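Local coordinates for glycerol dehydratase (Clostridium butyricum, PDB 1R9D), which catalyses the B12-independent dehydration of glycerol, probably by way of a glycyl radical, at residues A[68-71]-A[72-75]; A[264-267]-A[268-272]; A[300-303]-A[304-308]; A[312-315]-A[316-320]. All coordinates share one frame; numbering follows the deposited sequence.

Contact 1. Residues A[68-71]-A[72-75]; sequences DQEL and IVGS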
# COMPACT_ATOMS: atom_id res chain seq x y z
N ASP A 68 5.90 -1.47 -44.74
CA ASP A 68 5.57 -1.13 -46.12
C ASP A 68 4.09 -1.28 -46.47
O ASP A 68 3.45 -2.27 -46.11
CB ASP A 68 6.41 -1.98 -47.08
CG ASP A 68 7.89 -1.94 -46.75
OD1 ASP A 68 8.44 -0.83 -46.58
OD2 ASP A 68 8.52 -3.02 -46.67
N GLN A 69 3.56 -0.28 -47.17
CA GLN A 69 2.18 -0.26 -47.63
C GLN A 69 1.08 -0.12 -46.57
O GLN A 69 -0.10 -0.24 -46.88
CB GLN A 69 1.89 -1.51 -48.48
CG GLN A 69 2.77 -1.64 -49.72
CD GLN A 69 2.77 -0.38 -50.58
OE1 GLN A 69 1.72 0.16 -50.92
NE2 GLN A 69 3.97 0.09 -50.93
N GLU A 70 1.46 0.15 -45.33
CA GLU A 70 0.46 0.32 -44.27
C GLU A 70 -0.34 1.61 -44.39
O GLU A 70 0.20 2.65 -44.78
CB GLU A 70 1.14 0.29 -42.89
CG GLU A 70 1.38 -1.11 -42.32
CD GLU A 70 1.90 -1.07 -40.89
OE1 GLU A 70 1.75 -2.09 -40.18
OE2 GLU A 70 2.48 -0.04 -40.48
N LEU A 71 -1.63 1.53 -44.08
CA LEU A 71 -2.50 2.70 -44.09
C LEU A 71 -2.74 3.09 -42.63
O LEU A 71 -2.91 4.26 -42.29
CB LEU A 71 -3.84 2.39 -44.77
CG LEU A 71 -3.87 2.25 -46.30
CD1 LEU A 71 -5.27 1.87 -46.75
CD2 LEU A 71 -3.46 3.57 -46.95
N ILE A 72 -2.76 2.08 -41.77
CA ILE A 72 -2.96 2.27 -40.33
C ILE A 72 -1.61 1.94 -39.69
O ILE A 72 -1.11 0.82 -39.84
CB ILE A 72 -4.04 1.31 -39.78
CG1 ILE A 72 -5.41 1.65 -40.39
CG2 ILE A 72 -4.08 1.38 -38.25
CD1 ILE A 72 -5.96 3.01 -39.97
N VAL A 73 -1.03 2.90 -38.99
CA VAL A 73 0.28 2.68 -38.38
C VAL A 73 0.30 2.52 -36.87
O VAL A 73 -0.62 2.94 -36.17
CB VAL A 73 1.26 3.82 -38.77
CG1 VAL A 73 1.47 3.84 -40.27
CG2 VAL A 73 0.70 5.16 -38.30
N GLY A 74 1.37 1.90 -36.38
CA GLY A 74 1.54 1.66 -34.96
C GLY A 74 1.96 0.21 -34.76
O GLY A 74 1.13 -0.69 -34.85
N SER A 75 3.25 -0.00 -34.52
CA SER A 75 3.79 -1.35 -34.33
C SER A 75 4.49 -1.44 -32.99
O SER A 75 5.32 -0.58 -32.65
CB SER A 75 4.78 -1.69 -35.45
OG SER A 75 4.14 -1.71 -36.71
O HOH W 1 3.14 0.34 -37.87
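Glu70 holds CG opposite its own carbonyl carbon (chi1 -84°) and is straight beyond it (chi2 -174°), an extended shape that carries its carboxylate past the Ile72 carbonyl toward Gly74 N and the hydroxyl of Ser75. On the way Glu70 OE2 comes 4.0 Å from Val73 CG1, the two side chains meeting at a slant. The polar link along the loop passes through one water. It donates to Glu70 OE2 at 2.7 Å and accepts from Gly74 N at 2.8 Å. Ser75 OG also donates to it, at 2.6 Å, so three hydrogen bonds hold the water and tie the carboxylate to residues four and five places further on. Glu70 OE1 turns instead to Lys317, its salt-bridge partner, while OE2 also accepts from Arg67 N. Leu71 and Ile72 leave the loop with their apolar ends on helix 304-317, and Ile72 reaches helix 260-277 as well. The buried carboxylate, probably charged, is met by Lys317, the water and the N-H of Arg67, and through the water by Gly74 N. This is a water-bridged, non-regular connection between helices 47-61 and 92-97, threaded among the helices of the pyruvate formate lyase-like fold.

Contact 2. Residues A[264-267]-A[268-272]; sequences CQLF and WFIHA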
# COMPACT_ATOMS: atom_id res chain seq x y z
N CYS A 264 -10.44 5.19 -37.36
CA CYS A 264 -9.71 3.93 -37.46
C CYS A 264 -8.29 4.02 -36.90
O CYS A 264 -7.82 3.12 -36.21
CB CYS A 264 -9.63 3.46 -38.93
SG CYS A 264 -11.19 2.84 -39.61
N GLN A 265 -7.60 5.12 -37.20
CA GLN A 265 -6.24 5.29 -36.71
C GLN A 265 -6.19 5.53 -35.21
O GLN A 265 -5.33 4.99 -34.52
CB GLN A 265 -5.54 6.44 -37.44
CG GLN A 265 -4.10 6.65 -36.98
CD GLN A 265 -3.21 5.46 -37.29
OE1 GLN A 265 -2.81 5.25 -38.43
NE2 GLN A 265 -2.90 4.68 -36.26
N LEU A 266 -7.11 6.34 -34.70
CA LEU A 266 -7.13 6.63 -33.27
C LEU A 266 -7.51 5.37 -32.49
O LEU A 266 -6.99 5.10 -31.41
CB LEU A 266 -8.11 7.77 -32.97
CG LEU A 266 -8.25 8.20 -31.50
CD1 LEU A 266 -6.88 8.41 -30.87
CD2 LEU A 266 -9.07 9.48 -31.43
N PHE A 267 -8.43 4.59 -33.06
CA PHE A 267 -8.84 3.34 -32.43
C PHE A 267 -7.60 2.47 -32.21
O PHE A 267 -7.37 1.98 -31.11
CB PHE A 267 -9.82 2.57 -33.32
CG PHE A 267 -9.95 1.12 -32.95
CD1 PHE A 267 -10.73 0.73 -31.86
CD2 PHE A 267 -9.25 0.14 -33.65
CE1 PHE A 267 -10.80 -0.60 -31.47
CE2 PHE A 267 -9.31 -1.19 -33.27
CZ PHE A 267 -10.09 -1.57 -32.17
N TRP A 268 -6.81 2.29 -33.27
CA TRP A 268 -5.62 1.46 -33.15
C TRP A 268 -4.61 1.98 -32.14
O TRP A 268 -3.99 1.19 -31.43
CB TRP A 268 -4.94 1.25 -34.51
CG TRP A 268 -3.75 0.36 -34.40
CD1 TRP A 268 -2.44 0.71 -34.53
CD2 TRP A 268 -3.75 -1.02 -33.99
NE1 TRP A 268 -1.63 -0.35 -34.23
CE2 TRP A 268 -2.41 -1.43 -33.90
CE3 TRP A 268 -4.77 -1.94 -33.70
CZ2 TRP A 268 -2.04 -2.73 -33.52
CZ3 TRP A 268 -4.40 -3.24 -33.32
CH2 TRP A 268 -3.05 -3.61 -33.23
N PHE A 269 -4.42 3.30 -32.06
CA PHE A 269 -3.47 3.83 -31.09
C PHE A 269 -3.94 3.54 -29.67
O PHE A 269 -3.15 3.20 -28.80
CB PHE A 269 -3.26 5.34 -31.28
CG PHE A 269 -2.26 5.69 -32.35
CD1 PHE A 269 -0.99 5.12 -32.34
CD2 PHE A 269 -2.58 6.60 -33.35
CE1 PHE A 269 -0.05 5.45 -33.32
CE2 PHE A 269 -1.65 6.93 -34.34
CZ PHE A 269 -0.38 6.35 -34.32
N ILE A 270 -5.24 3.68 -29.43
CA ILE A 270 -5.78 3.39 -28.10
C ILE A 270 -5.47 1.92 -27.78
O ILE A 270 -4.89 1.60 -26.74
CB ILE A 270 -7.31 3.58 -28.05
CG1 ILE A 270 -7.66 5.05 -28.24
CG2 ILE A 270 -7.85 3.07 -26.72
CD1 ILE A 270 -9.14 5.29 -28.48
N HIS A 271 -5.86 1.04 -28.69
CA HIS A 271 -5.66 -0.40 -28.52
C HIS A 271 -4.19 -0.75 -28.36
O HIS A 271 -3.80 -1.50 -27.46
CB HIS A 271 -6.24 -1.15 -29.72
CG HIS A 271 -6.38 -2.63 -29.50
ND1 HIS A 271 -7.44 -3.18 -28.82
CD2 HIS A 271 -5.57 -3.66 -29.86
CE1 HIS A 271 -7.28 -4.50 -28.76
NE2 HIS A 271 -6.16 -4.81 -29.39
N ALA A 272 -3.34 -0.20 -29.23
CA ALA A 272 -1.92 -0.48 -29.17
C ALA A 272 -1.25 -0.07 -27.86
O ALA A 272 -0.52 -0.86 -27.26
CB ALA A 272 -1.20 0.20 -30.35
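Phe267 O accepts from His271 N at 3.0 Å in a nearly straight bond (N-H...O 175°), one of four successive i to i+4 bonds in the middle of the alpha-helix 260-277. Leu266 O takes Ile270 N at the same 3.0 Å, and Ile270 CG1 folds back against that oxygen, 3.2 Å away. Leu266 CG and Ile270 CD1 meet more loosely on the face of the helix that packs on helix 169-190. The rings of Phe267 and His271, one turn apart, lie nearly parallel (22°) but are offset until little of one covers the other, with centroids 5.9 Å apart. The imidazole is held from outside: ND1 bonds to Tyr169 OH and NE2 to Gln340 OE1, which together fix its rotation. Trp268 carries Ala272 CB over one face of its indole, 3.9 Å above the plane and displaced toward the rim, and sends its NE1 to the carbonyl of Gly74. Gln265 starts anti to its backbone N and then bends at chi2, which swings the amide back over Phe269, the amide and ring planes standing 38° apart. Its nitrogen donates to Val73 O in the neighbouring loop. That same NE2 sits over one face of the Phe269 ring, off-centre, with its closest carbon CE2 at 3.2 Å.

Contact 3. Residues A[300-303]-A[304-308]; sequences KNIT and DKFAQ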
# COMPACT_ATOMS: atom_id res chain seq x y z
N LYS A 300 -18.99 11.90 -45.37
CA LYS A 300 -19.61 12.09 -46.68
C LYS A 300 -18.68 12.05 -47.88
O LYS A 300 -19.12 12.28 -49.01
CB LYS A 300 -20.37 13.42 -46.67
CG LYS A 300 -21.47 13.48 -45.61
CD LYS A 300 -21.84 14.92 -45.27
CE LYS A 300 -22.35 15.68 -46.48
NZ LYS A 300 -22.66 17.10 -46.13
N ASN A 301 -17.40 11.75 -47.67
CA ASN A 301 -16.46 11.70 -48.78
C ASN A 301 -15.89 10.32 -49.05
O ASN A 301 -15.56 9.98 -50.19
CB ASN A 301 -15.30 12.68 -48.52
CG ASN A 301 -15.77 14.10 -48.31
OD1 ASN A 301 -16.39 14.70 -49.19
ND2 ASN A 301 -15.48 14.65 -47.14
N ILE A 302 -15.78 9.51 -48.00
CA ILE A 302 -15.21 8.17 -48.12
C ILE A 302 -16.10 7.20 -48.89
O ILE A 302 -17.32 7.22 -48.77
CB ILE A 302 -14.90 7.59 -46.72
CG1 ILE A 302 -14.01 6.35 -46.86
CG2 ILE A 302 -16.19 7.24 -45.99
CD1 ILE A 302 -13.46 5.84 -45.54
N THR A 303 -15.46 6.34 -49.69
CA THR A 303 -16.17 5.34 -50.47
C THR A 303 -16.19 4.05 -49.67
O THR A 303 -15.33 3.83 -48.82
CB THR A 303 -15.46 5.06 -51.81
OG1 THR A 303 -14.17 4.49 -51.56
CG2 THR A 303 -15.29 6.35 -52.61
N ASP A 304 -17.16 3.18 -49.95
CA ASP A 304 -17.24 1.92 -49.22
C ASP A 304 -16.01 1.06 -49.42
O ASP A 304 -15.55 0.38 -48.50
CB ASP A 304 -18.49 1.13 -49.63
CG ASP A 304 -19.77 1.83 -49.25
OD1 ASP A 304 -19.79 2.53 -48.21
OD2 ASP A 304 -20.77 1.68 -49.98
N LYS A 305 -15.45 1.10 -50.63
CA LYS A 305 -14.27 0.30 -50.91
C LYS A 305 -13.08 0.70 -50.03
O LYS A 305 -12.34 -0.16 -49.55
CB LYS A 305 -13.87 0.42 -52.39
CG LYS A 305 -12.73 -0.52 -52.76
CD LYS A 305 -12.41 -0.50 -54.24
CE LYS A 305 -11.32 -1.52 -54.56
NZ LYS A 305 -10.94 -1.53 -56.00
N PHE A 306 -12.90 2.00 -49.82
CA PHE A 306 -11.79 2.47 -48.99
C PHE A 306 -12.08 2.23 -47.51
O PHE A 306 -11.18 1.90 -46.74
CB PHE A 306 -11.50 3.95 -49.23
CG PHE A 306 -10.24 4.44 -48.56
CD1 PHE A 306 -9.04 3.76 -48.74
CD2 PHE A 306 -10.26 5.56 -47.74
CE1 PHE A 306 -7.87 4.19 -48.11
CE2 PHE A 306 -9.10 6.00 -47.11
CZ PHE A 306 -7.90 5.32 -47.29
N ALA A 307 -13.34 2.40 -47.12
CA ALA A 307 -13.73 2.17 -45.73
C ALA A 307 -13.45 0.70 -45.42
O ALA A 307 -12.92 0.37 -44.36
CB ALA A 307 -15.22 2.47 -45.54
N GLN A 308 -13.78 -0.17 -46.36
CA GLN A 308 -13.55 -1.60 -46.18
C GLN A 308 -12.05 -1.91 -46.13
O GLN A 308 -11.62 -2.76 -45.35
CB GLN A 308 -14.21 -2.41 -47.29
CG GLN A 308 -14.06 -3.92 -47.13
CD GLN A 308 -14.82 -4.46 -45.92
OE1 GLN A 308 -16.03 -4.29 -45.81
NE2 GLN A 308 -14.10 -5.12 -45.01
O HOH W 2 -19.24 5.36 -47.92
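Thr303 and Phe306 meet at the start of helix 304-317, where Thr303 is the N-cap and a hydrophobic staple flanks it. Of the polar contacts, the cap itself is the bond from Phe306 N to Thr303 OG1, 3.3 Å long and fairly straight (157°). OG1 can reach it because chi1 of Thr303 (64°) sets the hydroxyl between the backbone N and the carbonyl carbon, turned to the first turn of the helix. Thr303 O accepts from Ala307 N at 3.0 Å, the opening i to i+4 bond, while the bond from Phe306 N to the same Thr303 O is weak and bent. The first-turn N-H of Phe306 thereby finds acceptors that no earlier helical residue supplies. Asp304 OD1 turns to Tyr296 OH of the preceding helix.

The apolar contacts come from Ile302, the residue before the cap. Its side chain is extended, CG1 anti to the backbone N (chi1 -166°), and it crosses Phe306 at about a right angle. Phe260 of helix 260-277 touches both Ile302 and Ala307. The staple joins Ile302 CD1 to Ala307 CB at 3.8 Å; as additional packing, the same Ile302 CD1 lies 3.9 Å from Phe306 CD2.

Contact 4. Residues A[312-315]-A[316-320]; sequences DCIW and IKLND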
# COMPACT_ATOMS: atom_id res chain seq x y z
N ASP A 312 -9.95 -3.67 -43.13
CA ASP A 312 -9.08 -4.81 -43.39
C ASP A 312 -7.70 -4.56 -42.78
O ASP A 312 -7.08 -5.48 -42.25
CB ASP A 312 -8.93 -5.06 -44.90
CG ASP A 312 -10.22 -5.51 -45.56
OD1 ASP A 312 -11.14 -5.98 -44.84
OD2 ASP A 312 -10.32 -5.41 -46.80
N CYS A 313 -7.22 -3.32 -42.86
CA CYS A 313 -5.92 -3.00 -42.29
C CYS A 313 -5.93 -3.17 -40.78
O CYS A 313 -4.95 -3.63 -40.19
CB CYS A 313 -5.51 -1.57 -42.65
SG CYS A 313 -4.98 -1.38 -44.38
N ILE A 314 -7.04 -2.79 -40.15
CA ILE A 314 -7.16 -2.93 -38.70
C ILE A 314 -7.13 -4.41 -38.35
O ILE A 314 -6.50 -4.83 -37.38
CB ILE A 314 -8.47 -2.29 -38.17
CG1 ILE A 314 -8.36 -0.76 -38.20
CG2 ILE A 314 -8.75 -2.77 -36.76
CD1 ILE A 314 -9.64 -0.04 -37.82
N TRP A 315 -7.82 -5.22 -39.16
CA TRP A 315 -7.84 -6.66 -38.93
C TRP A 315 -6.40 -7.17 -38.94
O TRP A 315 -5.98 -7.92 -38.05
CB TRP A 315 -8.64 -7.37 -40.03
CG TRP A 315 -9.99 -7.89 -39.60
CD1 TRP A 315 -10.47 -9.16 -39.76
CD2 TRP A 315 -11.05 -7.14 -38.98
NE1 TRP A 315 -11.75 -9.25 -39.28
CE2 TRP A 315 -12.14 -8.03 -38.80
CE3 TRP A 315 -11.19 -5.81 -38.56
CZ2 TRP A 315 -13.35 -7.63 -38.21
CZ3 TRP A 315 -12.40 -5.41 -37.98
CH2 TRP A 315 -13.46 -6.33 -37.81
N ILE A 316 -5.62 -6.74 -39.93
CA ILE A 316 -4.23 -7.18 -40.01
C ILE A 316 -3.40 -6.72 -38.80
O ILE A 316 -2.60 -7.48 -38.27
CB ILE A 316 -3.57 -6.70 -41.32
CG1 ILE A 316 -4.27 -7.38 -42.51
CG2 ILE A 316 -2.09 -7.03 -41.32
CD1 ILE A 316 -3.77 -6.95 -43.88
N LYS A 317 -3.60 -5.47 -38.37
CA LYS A 317 -2.87 -4.94 -37.22
C LYS A 317 -3.15 -5.77 -35.96
O LYS A 317 -2.25 -6.01 -35.15
CB LYS A 317 -3.24 -3.48 -36.95
CG LYS A 317 -2.81 -2.50 -38.05
CD LYS A 317 -1.32 -2.58 -38.33
CE LYS A 317 -0.48 -2.26 -37.11
NZ LYS A 317 0.98 -2.45 -37.36
N LEU A 318 -4.39 -6.22 -35.80
CA LEU A 318 -4.75 -7.02 -34.63
C LEU A 318 -3.99 -8.35 -34.61
O LEU A 318 -3.94 -9.03 -33.59
CB LEU A 318 -6.26 -7.26 -34.61
CG LEU A 318 -7.13 -6.03 -34.26
CD1 LEU A 318 -8.54 -6.24 -34.77
CD2 LEU A 318 -7.10 -5.79 -32.76
N ASN A 319 -3.40 -8.72 -35.75
CA ASN A 319 -2.64 -9.97 -35.85
C ASN A 319 -1.15 -9.70 -35.65
O ASN A 319 -0.34 -10.62 -35.61
CB ASN A 319 -2.86 -10.61 -37.22
CG ASN A 319 -4.19 -11.34 -37.32
OD1 ASN A 319 -4.31 -12.48 -36.89
ND2 ASN A 319 -5.19 -10.67 -37.88
N ASP A 320 -0.80 -8.43 -35.50
CA ASP A 320 0.60 -8.05 -35.33
C ASP A 320 1.08 -8.22 -33.89
O ASP A 320 2.27 -8.44 -33.64
CB ASP A 320 0.80 -6.59 -35.76
CG ASP A 320 2.24 -6.27 -36.06
OD1 ASP A 320 2.61 -5.07 -36.02
OD2 ASP A 320 3.01 -7.21 -36.34
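Ile314 lays its CG2 branch against Leu318 CD1 at 4.0 Å, the two side chains running alongside each other in the same direction, one helical turn apart. Both lean on helix 260-277, Ile314 at Cys264 and Leu318 at Trp268 and His271. The backbone keeps i to i+4 bonding, as in Lys317 N to Cys313 O at 2.9 Å and Leu318 N to Ile314 O at 3.0 Å. Then the pattern shifts: Asn319 N bonds to Ile316 O and Asp320 N to Lys317 O, three residues back. Trp315 O receives a side-chain donor, Asn319 ND2, at 2.9 Å. This bond is bent (137°), and the nitrogen stands 41° out of the carbonyl plane. Asn319 ND2 has its stronger partner in Gln373 O, so the amide nitrogen joins two backbone oxygens and ties the helix to a neighbouring loop.

Lys317 is coiled at chi2 and chi3, with CG 3.2 Å from Cys313 O. The folded chain directs NZ to Asp320 OD1 in a long, weak salt bridge of 3.4 Å, and to its stronger partner, Glu70 of the 68-75 loop. Asp320 in turn pairs with Arg67, and at the other end Asp312 bonds to His368 and Gln308. A buried ammonium group shared by two carboxylates is probably kept charged by them, and Asp320, lying between Lys317 and Arg67, is likewise consistent with an ionised carboxylate.

Overall arrangement
From the N terminus, contact 1 comes first, in the loop between helices 47-61 and 92-97. Contact 2 follows within helix 260-277. Contact 3 leads from the loop 300-303 into helix 304-317, and contact 4 covers its later part and the residues to 320. The four lie in series, none nesting in or crossing another, and each closes only a short local span. In space the 68-75 loop is the common neighbour: its carbonyls receive side chains of contact 2, its Glu70 pairs with contact 4, and its Leu71 meets Phe306 in contact 3. Contacts 2 and 4 pack directly, Trp268 against Lys317 and Leu318, so contacts 1, 2 and 4 form one buried cluster, with contact 3 at its surface end.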